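PDB 2HI0: putative phosphoglycolate phosphatase from Lactobacillus delbrueckii, which probably hydrolyses 2-phosphoglycolate to glycolate and inorganic phosphate, as a member of the haloacid dehalogenase-like hydrolase family. Local coordinates for residues A130-K135 with S172-V177; Q196-R199 with D204-A207; S24-A29 with V54-A59; S50-A55 with E95-Y100. One frame throughout, in Å; residues are numbered along the deposited sequence. Where two conformers were deposited one is given.

Contact 1 of 4, residues A130-K135 with S172-V177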
loop_
_atom_site.group_PDB
_atom_site.type_symbol
_atom_site.label_atom_id
_atom_site.label_comp_id
_atom_site.label_asym_id
_atom_site.label_seq_id
_atom_site.Cartn_x
_atom_site.Cartn_y
_atom_site.Cartn_z
ATOM N N ALA A 130 6.090 -9.676 -7.763
ATOM C CA ALA A 130 6.720 -8.998 -6.599
ATOM C C ALA A 130 5.709 -8.165 -5.838
ATOM O O ALA A 130 4.652 -7.809 -6.360
ATOM C CB ALA A 130 7.908 -8.131 -7.056
ATOM N N VAL A 131 6.040 -7.907 -4.575
ATOM C CA VAL A 131 5.314 -6.993 -3.688
ATOM C C VAL A 131 6.292 -5.914 -3.234
ATOM O O VAL A 131 7.390 -6.217 -2.796
ATOM C CB VAL A 131 4.770 -7.688 -2.442
ATOM C CG1 VAL A 131 4.062 -6.633 -1.475
ATOM C CG2 VAL A 131 3.871 -8.818 -2.809
ATOM N N VAL A 132 5.892 -4.674 -3.417
ATOM C CA VAL A 132 6.633 -3.511 -2.912
ATOM C C VAL A 132 5.587 -2.604 -2.270
ATOM O O VAL A 132 4.685 -2.078 -2.935
ATOM C CB VAL A 132 7.449 -2.810 -4.010
ATOM C CG1 VAL A 132 8.122 -1.536 -3.443
ATOM C CG2 VAL A 132 8.475 -3.769 -4.598
ATOM N N SER A 133 5.693 -2.430 -0.964
ATOM C CA SER A 133 4.621 -1.842 -0.126
ATOM C C SER A 133 5.217 -0.858 0.906
ATOM O O SER A 133 6.318 -1.067 1.423
ATOM C CB SER A 133 3.927 -2.996 0.592
ATOM O OG SER A 133 3.023 -2.579 1.591
ATOM N N ASN A 134 4.433 0.157 1.261
ATOM C CA ASN A 134 4.783 1.082 2.362
ATOM C C ASN A 134 4.380 0.544 3.731
ATOM O O ASN A 134 4.702 1.174 4.735
ATOM C CB ASN A 134 4.140 2.498 2.184
ATOM C CG ASN A 134 4.993 3.423 1.288
ATOM O OD1 ASN A 134 6.169 3.122 1.027
ATOM N ND2 ASN A 134 4.390 4.509 0.810
ATOM N N LYS A 135 3.795 -0.654 3.769
ATOM C CA LYS A 135 3.587 -1.367 5.045
ATOM C C LYS A 135 4.948 -1.720 5.649
ATOM O O LYS A 135 5.873 -2.088 4.909
ATOM C CB LYS A 135 2.770 -2.628 4.818
ATOM C CG LYS A 135 2.520 -3.434 6.090
ATOM C CD LYS A 135 1.678 -4.714 5.806
ATOM C CE LYS A 135 0.311 -4.455 5.186
ATOM N NZ LYS A 135 -0.556 -3.540 5.992
ATOM N N SER A 172 13.348 0.007 -7.291
ATOM C CA SER A 172 14.632 -0.217 -7.956
ATOM C C SER A 172 15.321 -1.478 -7.367
ATOM O O SER A 172 15.957 -2.235 -8.108
ATOM C CB SER A 172 15.560 0.971 -7.841
ATOM O OG SER A 172 15.084 2.072 -8.608
ATOM N N GLU A 173 15.177 -1.696 -6.046
ATOM C CA GLU A 173 15.612 -2.950 -5.368
ATOM C C GLU A 173 14.945 -4.207 -5.967
ATOM O O GLU A 173 15.568 -5.270 -6.094
ATOM C CB GLU A 173 15.310 -2.953 -3.857
ATOM C CG GLU A 173 16.221 -2.105 -2.936
ATOM C CD GLU A 173 17.683 -2.440 -3.081
ATOM O OE1 GLU A 173 18.042 -3.631 -2.905
ATOM O OE2 GLU A 173 18.467 -1.519 -3.390
ATOM N N CYS A 174 13.651 -4.080 -6.252
ATOM C CA CYS A 174 12.877 -5.122 -6.917
ATOM C C CYS A 174 13.348 -5.385 -8.380
ATOM O O CYS A 174 13.592 -6.523 -8.783
ATOM C CB CYS A 174 11.423 -4.735 -6.856
ATOM S SG CYS A 174 10.365 -5.907 -7.681
ATOM N N VAL A 175 13.430 -4.311 -9.158
ATOM C CA VAL A 175 13.888 -4.343 -10.545
ATOM C C VAL A 175 15.252 -5.024 -10.672
ATOM O O VAL A 175 15.442 -5.861 -11.560
ATOM C CB VAL A 175 13.852 -2.890 -11.152
ATOM C CG1 VAL A 175 14.775 -2.736 -12.355
ATOM C CG2 VAL A 175 12.382 -2.534 -11.463
ATOM N N LYS A 176 16.175 -4.670 -9.782
ATOM C CA LYS A 176 17.501 -5.264 -9.699
ATOM C C LYS A 176 17.399 -6.776 -9.502
ATOM O O LYS A 176 17.993 -7.535 -10.273
ATOM C CB LYS A 176 18.272 -4.530 -8.616
ATOM C CG LYS A 176 19.598 -4.982 -8.202
ATOM C CD LYS A 176 20.167 -3.817 -7.297
ATOM C CE LYS A 176 20.611 -4.268 -5.914
ATOM N NZ LYS A 176 20.736 -3.137 -4.923
ATOM N N VAL A 177 16.572 -7.215 -8.551
ATOM C CA VAL A 177 16.491 -8.639 -8.272
ATOM C C VAL A 177 15.806 -9.410 -9.449
ATOM O O VAL A 177 16.236 -10.495 -9.835
ATOM C CB VAL A 177 15.733 -8.894 -6.958
ATOM C CG1 VAL A 177 15.395 -10.428 -6.742
ATOM C CG2 VAL A 177 16.563 -8.339 -5.803
#

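Contact 2 of 4, residues Q196-R199 with D204-A207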
loop_
_atom_site.group_PDB
_atom_site.type_symbol
_atom_site.label_atom_id
_atom_site.label_comp_id
_atom_site.label_asym_id
_atom_site.label_seq_id
_atom_site.Cartn_x
_atom_site.Cartn_y
_atom_site.Cartn_z
ATOM N N GLN A 196 2.197 7.486 -8.621
ATOM C CA GLN A 196 3.458 8.205 -8.586
ATOM C C GLN A 196 4.708 7.296 -8.583
ATOM O O GLN A 196 5.726 7.574 -9.237
ATOM C CB GLN A 196 3.469 9.093 -7.365
ATOM C CG GLN A 196 2.415 10.187 -7.412
ATOM C CD GLN A 196 2.318 10.909 -6.083
ATOM O OE1 GLN A 196 3.341 11.099 -5.386
ATOM N NE2 GLN A 196 1.101 11.333 -5.718
ATOM N N THR A 197 4.626 6.226 -7.823
ATOM C CA THR A 197 5.718 5.282 -7.723
ATOM C C THR A 197 6.071 4.741 -9.136
ATOM O O THR A 197 7.257 4.677 -9.523
ATOM C CB THR A 197 5.321 4.129 -6.815
ATOM O OG1 THR A 197 5.171 4.621 -5.467
ATOM C CG2 THR A 197 6.401 3.037 -6.833
ATOM N N ALA A 198 5.034 4.353 -9.881
ATOM C CA ALA A 198 5.210 3.847 -11.276
ATOM C C ALA A 198 5.917 4.867 -12.164
ATOM O O ALA A 198 6.908 4.555 -12.815
ATOM C CB ALA A 198 3.879 3.431 -11.879
ATOM N N ARG A 199 5.406 6.097 -12.162
ATOM C CA ARG A 199 6.015 7.149 -13.003
ATOM C C ARG A 199 7.460 7.421 -12.612
ATOM O O ARG A 199 8.321 7.587 -13.468
ATOM C CB ARG A 199 5.215 8.443 -12.926
ATOM C CG ARG A 199 5.760 9.528 -13.906
ATOM C CD ARG A 199 4.661 10.097 -14.708
ATOM N NE ARG A 199 5.120 10.973 -15.782
ATOM C CZ ARG A 199 4.326 11.361 -16.778
ATOM N NH1 ARG A 199 3.080 10.895 -16.838
ATOM N NH2 ARG A 199 4.759 12.191 -17.733
ATOM N N ASP A 204 4.855 1.427 -16.450
ATOM C CA ASP A 204 3.409 1.527 -16.540
ATOM C C ASP A 204 2.761 1.176 -15.202
ATOM O O ASP A 204 3.345 0.521 -14.334
ATOM C CB ASP A 204 2.869 0.538 -17.613
ATOM C CG ASP A 204 3.300 0.872 -19.040
ATOM O OD1 ASP A 204 3.860 1.947 -19.278
ATOM O OD2 ASP A 204 3.061 0.057 -19.964
ATOM N N GLU A 205 1.498 1.576 -15.083
ATOM C CA GLU A 205 0.699 1.349 -13.859
ATOM C C GLU A 205 -0.741 0.946 -14.175
ATOM O O GLU A 205 -1.351 1.441 -15.118
ATOM C CB GLU A 205 0.708 2.598 -12.934
ATOM C CG GLU A 205 0.420 2.342 -11.458
ATOM C CD GLU A 205 -1.018 2.678 -10.975
ATOM O OE1 GLU A 205 -1.926 3.078 -11.760
ATOM O OE2 GLU A 205 -1.206 2.532 -9.726
ATOM N N ILE A 206 -1.262 0.022 -13.389
ATOM C CA ILE A 206 -2.653 -0.372 -13.412
ATOM C C ILE A 206 -3.208 -0.063 -12.019
ATOM O O ILE A 206 -2.536 -0.365 -10.985
ATOM C CB ILE A 206 -2.789 -1.892 -13.724
ATOM C CG1 ILE A 206 -2.246 -2.221 -15.101
ATOM C CG2 ILE A 206 -4.239 -2.355 -13.534
ATOM C CD1 ILE A 206 -2.006 -3.748 -15.295
ATOM N N ALA A 207 -4.368 0.595 -11.994
ATOM C CA ALA A 207 -5.046 0.932 -10.748
ATOM C C ALA A 207 -6.230 -0.012 -10.506
ATOM O O ALA A 207 -6.919 -0.393 -11.437
ATOM C CB ALA A 207 -5.534 2.435 -10.756
#

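Contact 3 of 4, residues S24-A29 with V54-A59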
loop_
_atom_site.group_PDB
_atom_site.type_symbol
_atom_site.label_atom_id
_atom_site.label_comp_id
_atom_site.label_asym_id
_atom_site.label_seq_id
_atom_site.Cartn_x
_atom_site.Cartn_y
_atom_site.Cartn_z
ATOM N N SER A 24 -8.301 -1.719 13.829
ATOM C CA SER A 24 -8.210 -2.248 15.178
ATOM C C SER A 24 -6.879 -1.867 15.843
ATOM O O SER A 24 -6.839 -1.461 17.012
ATOM C CB SER A 24 -8.374 -3.772 15.135
ATOM O OG SER A 24 -8.363 -4.289 16.446
ATOM N N ALA A 25 -5.771 -2.016 15.117
ATOM C CA ALA A 25 -4.449 -1.727 15.650
ATOM C C ALA A 25 -4.270 -0.224 15.893
ATOM O O ALA A 25 -3.691 0.190 16.901
ATOM C CB ALA A 25 -3.368 -2.268 14.729
ATOM N N LEU A 26 -4.755 0.622 14.978
ATOM C CA LEU A 26 -4.670 2.080 15.152
ATOM C C LEU A 26 -5.464 2.506 16.382
ATOM O O LEU A 26 -4.991 3.301 17.186
ATOM C CB LEU A 26 -5.117 2.927 13.915
ATOM C CG LEU A 26 -4.654 4.412 13.862
ATOM C CD1 LEU A 26 -3.137 4.506 13.847
ATOM C CD2 LEU A 26 -5.282 5.049 12.609
ATOM N N ASN A 27 -6.686 2.020 16.511
ATOM C CA ASN A 27 -7.502 2.362 17.650
ATOM C C ASN A 27 -6.896 1.888 18.971
ATOM O O ASN A 27 -6.891 2.627 19.959
ATOM C CB ASN A 27 -8.933 1.840 17.512
ATOM C CG ASN A 27 -9.779 2.669 16.552
ATOM O OD1 ASN A 27 -9.589 3.877 16.419
ATOM N ND2 ASN A 27 -10.709 2.006 15.865
ATOM N N TYR A 28 -6.320 0.674 18.969
ATOM C CA TYR A 28 -5.567 0.175 20.134
ATOM C C TYR A 28 -4.444 1.128 20.572
ATOM O O TYR A 28 -4.326 1.484 21.740
ATOM C CB TYR A 28 -5.011 -1.225 19.870
ATOM C CG TYR A 28 -4.214 -1.787 21.057
ATOM C CD1 TYR A 28 -4.853 -2.491 22.076
ATOM C CD2 TYR A 28 -2.865 -1.643 21.111
ATOM C CE1 TYR A 28 -4.133 -2.985 23.137
ATOM C CE2 TYR A 28 -2.135 -2.113 22.174
ATOM C CZ TYR A 28 -2.781 -2.801 23.188
ATOM O OH TYR A 28 -2.072 -3.323 24.242
ATOM N N ALA A 29 -3.597 1.513 19.603
ATOM C CA ALA A 29 -2.430 2.378 19.822
ATOM C C ALA A 29 -2.848 3.749 20.358
ATOM O O ALA A 29 -2.245 4.334 21.267
ATOM C CB ALA A 29 -1.654 2.541 18.493
ATOM N N VAL A 54 3.233 8.970 8.126
ATOM C CA VAL A 54 2.177 9.829 7.546
ATOM C C VAL A 54 0.784 9.405 8.016
ATOM O O VAL A 54 -0.056 10.245 8.254
ATOM C CB VAL A 54 2.272 9.888 5.985
ATOM C CG1 VAL A 54 1.046 10.555 5.408
ATOM C CG2 VAL A 54 3.587 10.595 5.525
ATOM N N ALA A 55 0.560 8.107 8.144
ATOM C CA ALA A 55 -0.744 7.579 8.580
ATOM C C ALA A 55 -1.083 8.092 9.989
ATOM O O ALA A 55 -2.214 8.572 10.247
ATOM C CB ALA A 55 -0.756 6.019 8.548
ATOM N N VAL A 56 -0.130 8.000 10.922
ATOM C CA VAL A 56 -0.387 8.473 12.309
ATOM C C VAL A 56 -0.473 10.017 12.346
ATOM O O VAL A 56 -1.310 10.588 13.063
ATOM C CB VAL A 56 0.602 7.888 13.301
ATOM C CG1 VAL A 56 0.468 8.514 14.689
ATOM C CG2 VAL A 56 0.391 6.386 13.378
ATOM N N THR A 57 0.313 10.679 11.519
ATOM C CA THR A 57 0.240 12.151 11.449
ATOM C C THR A 57 -1.177 12.580 10.987
ATOM O O THR A 57 -1.806 13.475 11.543
ATOM C CB THR A 57 1.310 12.714 10.466
ATOM O OG1 THR A 57 2.615 12.263 10.848
ATOM C CG2 THR A 57 1.296 14.273 10.404
ATOM N N ARG A 58 -1.665 11.941 9.915
ATOM C CA ARG A 58 -3.030 12.133 9.422
ATOM C C ARG A 58 -4.080 11.842 10.499
ATOM O O ARG A 58 -5.053 12.631 10.676
ATOM C CB ARG A 58 -3.228 11.276 8.190
ATOM C CG ARG A 58 -2.630 11.842 6.881
ATOM C CD ARG A 58 -2.835 10.787 5.776
ATOM N NE ARG A 58 -2.421 11.286 4.475
ATOM C CZ ARG A 58 -2.178 10.512 3.429
ATOM N NH1 ARG A 58 -2.201 9.185 3.570
ATOM N NH2 ARG A 58 -1.842 11.060 2.285
ATOM N N ALA A 59 -3.902 10.728 11.200
ATOM C CA ALA A 59 -4.901 10.321 12.219
ATOM C C ALA A 59 -4.959 11.309 13.379
ATOM O O ALA A 59 -6.044 11.661 13.830
ATOM C CB ALA A 59 -4.611 8.888 12.781
#

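Contact 4 of 4, residues S50-A55 with E95-Y100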
loop_
_atom_site.group_PDB
_atom_site.type_symbol
_atom_site.label_atom_id
_atom_site.label_comp_id
_atom_site.label_asym_id
_atom_site.label_seq_id
_atom_site.Cartn_x
_atom_site.Cartn_y
_atom_site.Cartn_z
ATOM N N SER A 50 0.927 6.095 2.512
ATOM C CA SER A 50 2.192 6.819 2.514
ATOM C C SER A 50 3.101 6.444 3.676
ATOM O O SER A 50 3.967 7.230 4.060
ATOM C CB SER A 50 1.935 8.332 2.510
ATOM O OG SER A 50 1.353 8.755 1.285
ATOM N N GLY A 51 2.848 5.264 4.222
ATOM C CA GLY A 51 3.624 4.766 5.367
ATOM C C GLY A 51 3.028 5.126 6.702
ATOM O O GLY A 51 2.145 6.008 6.819
ATOM N N VAL A 52 3.564 4.484 7.721
ATOM C CA VAL A 52 2.978 4.608 9.040
ATOM C C VAL A 52 3.164 5.964 9.703
ATOM O O VAL A 52 2.323 6.384 10.446
ATOM C CB VAL A 52 3.472 3.500 10.022
ATOM C CG1 VAL A 52 2.978 2.143 9.543
ATOM C CG2 VAL A 52 4.962 3.545 10.232
ATOM N N VAL A 53 4.252 6.643 9.420
ATOM C CA VAL A 53 4.475 8.011 9.984
ATOM C C VAL A 53 3.415 8.973 9.444
ATOM O O VAL A 53 2.769 9.687 10.210
ATOM C CB VAL A 53 5.925 8.528 9.694
ATOM C CG1 VAL A 53 6.083 9.994 10.078
ATOM C CG2 VAL A 53 6.982 7.650 10.395
ATOM N N VAL A 54 3.233 8.970 8.126
ATOM C CA VAL A 54 2.177 9.829 7.546
ATOM C C VAL A 54 0.784 9.405 8.016
ATOM O O VAL A 54 -0.056 10.245 8.254
ATOM C CB VAL A 54 2.272 9.888 5.985
ATOM C CG1 VAL A 54 1.046 10.555 5.408
ATOM C CG2 VAL A 54 3.587 10.595 5.525
ATOM N N ALA A 55 0.560 8.107 8.144
ATOM C CA ALA A 55 -0.744 7.579 8.580
ATOM C C ALA A 55 -1.083 8.092 9.989
ATOM O O ALA A 55 -2.214 8.572 10.247
ATOM C CB ALA A 55 -0.756 6.019 8.548
ATOM N N GLU A 95 5.286 3.725 18.610
ATOM C CA GLU A 95 5.961 2.799 19.509
ATOM C C GLU A 95 5.023 1.643 19.940
ATOM O O GLU A 95 5.472 0.504 20.147
ATOM C CB GLU A 95 6.436 3.569 20.738
ATOM C CG GLU A 95 7.208 2.712 21.725
ATOM C CD GLU A 95 7.737 3.491 22.928
ATOM O OE1 GLU A 95 7.227 4.596 23.225
ATOM O OE2 GLU A 95 8.653 2.968 23.594
ATOM N N VAL A 96 3.744 1.953 20.081
ATOM C CA VAL A 96 2.707 0.967 20.368
ATOM C C VAL A 96 2.180 0.337 19.088
ATOM O O VAL A 96 2.081 -0.868 18.986
ATOM C CB VAL A 96 1.523 1.608 21.156
ATOM C CG1 VAL A 96 0.411 0.562 21.457
ATOM C CG2 VAL A 96 2.082 2.322 22.435
ATOM N N PHE A 97 1.849 1.167 18.104
ATOM C CA PHE A 97 1.218 0.661 16.876
ATOM C C PHE A 97 2.048 -0.376 16.078
ATOM O O PHE A 97 1.505 -1.410 15.608
ATOM C CB PHE A 97 0.906 1.813 15.942
ATOM C CG PHE A 97 0.290 1.374 14.634
ATOM C CD1 PHE A 97 -1.069 1.058 14.547
ATOM C CD2 PHE A 97 1.061 1.284 13.508
ATOM C CE1 PHE A 97 -1.608 0.627 13.343
ATOM C CE2 PHE A 97 0.519 0.830 12.321
ATOM C CZ PHE A 97 -0.819 0.518 12.230
ATOM N N LYS A 98 3.335 -0.083 15.866
ATOM C CA LYS A 98 4.125 -0.953 14.981
ATOM C C LYS A 98 4.187 -2.409 15.473
ATOM O O LYS A 98 3.828 -3.337 14.766
ATOM C CB LYS A 98 5.509 -0.349 14.744
ATOM C CG LYS A 98 5.419 0.903 13.885
ATOM C CD LYS A 98 6.776 1.387 13.352
ATOM C CE LYS A 98 7.597 0.260 12.703
ATOM N NZ LYS A 98 8.685 0.788 11.819
ATOM N N PRO A 99 4.599 -2.625 16.709
ATOM C CA PRO A 99 4.628 -4.007 17.198
ATOM C C PRO A 99 3.240 -4.629 17.359
ATOM O O PRO A 99 3.032 -5.820 17.028
ATOM C CB PRO A 99 5.320 -3.901 18.553
ATOM C CG PRO A 99 5.212 -2.477 18.927
ATOM C CD PRO A 99 5.135 -1.664 17.695
ATOM N N TYR A 100 2.278 -3.810 17.783
ATOM C CA TYR A 100 0.919 -4.354 17.927
ATOM C C TYR A 100 0.386 -4.843 16.596
ATOM O O TYR A 100 -0.089 -5.972 16.466
ATOM C CB TYR A 100 -0.015 -3.344 18.533
ATOM C CG TYR A 100 -1.359 -3.965 18.817
ATOM C CD1 TYR A 100 -1.587 -4.600 20.043
ATOM C CD2 TYR A 100 -2.389 -3.960 17.856
ATOM C CE1 TYR A 100 -2.838 -5.182 20.316
ATOM C CE2 TYR A 100 -3.618 -4.533 18.114
ATOM C CZ TYR A 100 -3.839 -5.149 19.341
ATOM O OH TYR A 100 -5.087 -5.722 19.590
#

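Contact 1 of 4, residues A130-K135 with S172-V177
A130 and V132 meet C174 in a purely apolar contact, since no hydrogen bond passes between residues 130-135, which begin on a strand, and helix residues 172-177. Both strand residues direct CB toward the helix, as two positions apart in an extended chain should, and V131 between them faces the other way. The methyl CB of A130 lies 3.4 Å from SG of C174, a close fit, while CG2 of V132 lies 3.8 Å from CB of the same cysteine. One helix residue therefore bears on both strand residues, the thiol over the alanine and its CB over the valine. With SG opposite the backbone N of C174 (chi1 178°), the sulfur is carried toward A130. A130, V132 and C174 all also touch F154 of strand 154-158, which ties the contact to the neighbouring strand.

The polar bonds lie within the chain around the contact, away from the touching carbons and sulfur. Past the contact, OG of S133 accepts from N of K135 at 3.0 Å with a fairly straight N-H...O angle of 158°, an ST turn. NZ of K135 forms a salt bridge with D12, a sodium ligand.

A helix laid on a parallel sheet, on a strand that leads toward the DxDx(T/V) aspartates, is characteristic of the Rossmann-like haloacid dehalogenase core; S133, on this strand, is probably the motif II hydroxyl residue of this family.

Contact 2 of 4, residues Q196-R199 with D204-A207
The beta-alpha-beta crossover formed by strand 185-189, helix 192-200 and strand 204-208 closes here, where A198 of the helix meets E205 of the returning strand. Only four residues separate the two segments, and CA of A198 comes within 5.8 Å of CA of E205, so helix and strand come close at this point. The methyl makes the approach possible: CB of A198 points at the strand and stands 3.4 Å from CB of E205, which points back at the helix. The same methyl is 3.7 Å from CG of E205 and 3.8 Å from the backbone O of D204, so it sits over the start of the glutamate chain and the peptide before it.

E205 takes part through its aliphatic base. Its chain leaves with CG opposite the backbone N (chi1 -157°) and then bends at chi2 (-101°), which turns the carboxylate away from the A198 methyl; the side chain also touches D194 and I195 of the same helix. D204 directs its CB away from the helix, and its OD2 is hydrogen-bonded to the hydroxyl of Y4. A198 also touches Y187 of strand 185-189, the strand that leads to D190, a ligand of the bound sodium ion.

No hydrogen bond or salt bridge joins the segments. The alanine methyl packs on CB and CG of E205 and on the carbonyl oxygen of D204, so an acidic residue serves the contact with its carbon atoms while its charged end points elsewhere.

Contact 3 of 4, residues S24-A29 with V54-A59
Helix residues 24-29 and 54-59 face each other at a moderate separation, the nearest backbone pair being L26 and V56 with CA atoms 8.2 Å apart, and each segment keeps its own helical backbone bonds, such as A29 N to A25 O and A59 N to A55 O.

L26 bridges that space and divides its two methyls between two partners. Its CD1 lies 4.0 Å from CG2 of V56 and its CD2 lies 3.9 Å from CB of A59, so the leucine fork straddles residues three apart on the opposing helix. CG stands opposite the backbone N (chi1 -162°), which extends the chain toward the partner, and chi2 of 61° turns the fork so that one methyl faces V56 and the other A59. V56 meets it at an oblique angle with one branch, whereas CB of A59 points toward helix residues 24-29. F47 of helix 41-47 touches both L26 and A59, and I44 also packs on L26.

On another side of helix 52-63, the guanidinium group of R58 has CG1 of V54 3.6 Å above one face, toward its rim. Backbone oxygens of F47, L71 and V72 accept from NH1, NE and NH2 of R58, which would fix its rotation.

All three contact residues are buried. Both helices belong to the helical region that follows the DxDx(T/V) strand, consistent with the cap domain inserted there in haloacid dehalogenase relatives.

Contact 4 of 4, residues S50-A55 with E95-Y100
V52 addresses F97 at the rim of its ring, not over a face: CG1 of V52 lies 3.9 Å from CE2 of F97, near the plane of the aromatic ring. The two side chains are inclined to each other, and both direct CB across the gap, where the CA atoms of V52 and K98, nearest between the two segments, are 8.2 Å apart. F97 is carried there by a first torsion that places CG opposite its backbone N (chi1 178°). In V52, CG1 lies anti to the carbonyl carbon (chi1 -66°), which leaves CG2 in the crowded position between backbone N and carbonyl carbon, and this second branch meets K98. CD of K98 comes to 4.2 Å from CG2 of V52, so the lysine lends its aliphatic middle at the edge of the contact. One valine thus faces two consecutive helix residues, a methyl for each.

G51 is the N-cap residue of helix 52-63, its phi of 91° is positive, and its O accepts from N of A55 at 2.9 Å, so V52 stands at the start of the helix. Across the gap, helix 87-103 is kinked at P99, whose N makes no bond to the preceding turn. F97 is also packed on A25 and A29 of helix 19-32, and V52 on P136 and L94.

With no hydrogen bond crossing and only hydrocarbon groups touching, cohesion comes from dispersion and the exclusion of water, with the partly exposed K98 marking where the buried V52–F97 pair gives way to solvent.

Contacts 1 and 2 belong to the core, centres 13 Å apart and not touching; strands 128-133 and 204-208 belong to one parallel sheet, with helices 169-178 and 192-200 packed on them. Contacts 3 and 4 lie in the helical part, centres 7 Å apart, sharing V54 and A55 of helix 52-63 and joined by packing of Y28 CE2 on Y100 CD1 at 3.3 Å. Contact 3 opens earliest along the chain, then contacts 4, 1 and 2. Contact 1 touches contact 4 where ND2 of N134 meets CA of S50 at 3.6 Å. N134 adjoins K135, salt-bridged to D12, which would place the core-cap junction near the sodium site, consistent with this family's active-site cleft.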